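Local coordinates for protein D-galactonate dehydratase family member RspA (Pantoea ananatis, PDB 3T6C) that dehydrates D-gluconate to 2-dehydro-3-deoxy-D-gluconate with low activity in vitro, using one magnesium ion per subunit, as a member of the enolase superfamily, at residues I408-E412 against A413-K417. Sequence-based numbering, arbitrary orientation.
Sequences IDINE and ALAAK
N411 caps the short helix 412-415 through its side-chain carbonyl: L414 N donates to N411 OD1 over 3.0 Å in a nearly straight bond (166° at the hydrogen). The backbone N-H of L414 comes from above the plane of the N411 side-chain carbonyl, 50° out of it. An anti first torsion (chi1 -178°) sets CG of N411 beside the residue's own carbonyl carbon, from where OD1 meets L414 N. Two backbone bonds of the i to i+4 kind follow, A415 N to N411 O at 2.9 Å and A416 N to E412 O at 3.1 Å. N411 is thus the N-cap residue, its bond from L414 N the capping bond, and the helix start lies against the three-stranded antiparallel sheet 29-37, 44-51, 57-61. Strand 44-51 of that sheet supplies K48 and strand 29-37 K33; each forms a salt bridge with one carboxylate oxygen of E412, whose chain is extended beyond CG. The CD2 methyl of L414 is in van der Waals contact with the N411 carboxamide, 3.7 Å from N411 ND2. The apolar pair is buried: I410 reaches with CD1 to A415 CB at 4.1 Å, and both residues, like L414, rest on V386 of helix 381-386.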
loop_
_atom_site.group_PDB
_atom_site.type_symbol
_atom_site.label_atom_id
_atom_site.label_comp_id
_atom_site.label_asym_id
_atom_site.label_seq_id
_atom_site.Cartn_x
_atom_site.Cartn_y
_atom_site.Cartn_z
ATOM N N ILE A 408 -37.527 -30.947 7.131
ATOM C CA ILE A 408 -38.452 -30.418 6.123
ATOM C C ILE A 408 -38.783 -31.541 5.154
ATOM O O ILE A 408 -37.953 -32.417 4.857
ATOM C CB ILE A 408 -37.768 -29.209 5.363
ATOM C CG1 ILE A 408 -38.791 -28.396 4.560
ATOM C CG2 ILE A 408 -36.618 -29.677 4.412
ATOM C CD1 ILE A 408 -39.836 -27.798 5.444
ATOM N N ASP A 409 -40.005 -31.521 4.635
ATOM C CA ASP A 409 -40.388 -32.539 3.663
ATOM C C ASP A 409 -41.108 -31.875 2.493
ATOM O O ASP A 409 -41.314 -30.639 2.485
ATOM C CB ASP A 409 -41.312 -33.565 4.356
ATOM C CG ASP A 409 -41.348 -34.926 3.632
ATOM O OD1 ASP A 409 -40.591 -35.166 2.663
ATOM O OD2 ASP A 409 -42.180 -35.766 4.054
ATOM N N ILE A 410 -41.450 -32.667 1.462
ATOM C CA ILE A 410 -42.255 -32.123 0.347
ATOM C C ILE A 410 -43.324 -33.156 -0.028
ATOM O O ILE A 410 -43.034 -34.374 -0.105
ATOM C CB ILE A 410 -41.417 -31.748 -0.914
ATOM C CG1 ILE A 410 -42.322 -31.004 -1.911
ATOM C CG2 ILE A 410 -40.769 -33.003 -1.570
ATOM C CD1 ILE A 410 -41.575 -30.434 -3.086
ATOM N N ASN A 411 -44.564 -32.686 -0.160
ATOM C CA ASN A 411 -45.627 -33.555 -0.638
ATOM C C ASN A 411 -45.649 -33.357 -2.136
ATOM O O ASN A 411 -46.106 -32.336 -2.640
ATOM C CB ASN A 411 -46.932 -33.156 0.060
ATOM C CG ASN A 411 -48.072 -34.028 -0.348
ATOM O OD1 ASN A 411 -48.200 -34.372 -1.518
ATOM N ND2 ASN A 411 -48.852 -34.490 0.630
ATOM N N GLU A 412 -45.173 -34.370 -2.868
ATOM C CA GLU A 412 -45.041 -34.257 -4.336
ATOM C C GLU A 412 -46.404 -34.108 -5.002
ATOM O O GLU A 412 -46.542 -33.373 -5.988
ATOM C CB GLU A 412 -44.342 -35.476 -4.909
ATOM C CG GLU A 412 -42.884 -35.586 -4.430
ATOM C CD GLU A 412 -42.036 -36.545 -5.230
ATOM O OE1 GLU A 412 -42.159 -36.607 -6.467
ATOM O OE2 GLU A 412 -41.252 -37.260 -4.590
ATOM N N ALA A 413 -47.402 -34.822 -4.485
ATOM C CA ALA A 413 -48.751 -34.721 -5.080
ATOM C C ALA A 413 -49.310 -33.318 -4.975
ATOM O O ALA A 413 -49.896 -32.817 -5.934
ATOM C CB ALA A 413 -49.744 -35.745 -4.446
ATOM N N LEU A 414 -49.166 -32.683 -3.807
ATOM C CA LEU A 414 -49.663 -31.333 -3.620
ATOM C C LEU A 414 -48.804 -30.326 -4.373
ATOM O O LEU A 414 -49.306 -29.320 -4.888
ATOM C CB LEU A 414 -49.701 -30.970 -2.138
ATOM C CG LEU A 414 -50.970 -31.319 -1.339
ATOM C CD1 LEU A 414 -51.642 -32.620 -1.727
ATOM C CD2 LEU A 414 -50.659 -31.254 0.113
ATOM N N ALA A 415 -47.501 -30.591 -4.467
ATOM C CA ALA A 415 -46.617 -29.666 -5.177
ATOM C C ALA A 415 -47.042 -29.580 -6.631
ATOM O O ALA A 415 -46.926 -28.513 -7.251
ATOM C CB ALA A 415 -45.152 -30.145 -5.080
ATOM N N ALA A 416 -47.499 -30.702 -7.187
ATOM C CA ALA A 416 -47.959 -30.734 -8.581
ATOM C C ALA A 416 -49.195 -29.891 -8.847
ATOM O O ALA A 416 -49.498 -29.573 -10.012
ATOM C CB ALA A 416 -48.190 -32.189 -9.020
ATOM N N LYS A 417 -49.940 -29.561 -7.799
ATOM C CA LYS A 417 -51.123 -28.722 -7.938
ATOM C C LYS A 417 -50.766 -27.250 -8.088
ATOM O O LYS A 417 -51.647 -26.429 -8.346
ATOM C CB LYS A 417 -52.040 -28.897 -6.739
ATOM C CG LYS A 417 -52.650 -30.303 -6.676
ATOM C CD LYS A 417 -53.703 -30.502 -7.793
ATOM C CE LYS A 417 -55.049 -29.869 -7.371
ATOM N NZ LYS A 417 -56.164 -30.066 -8.351
#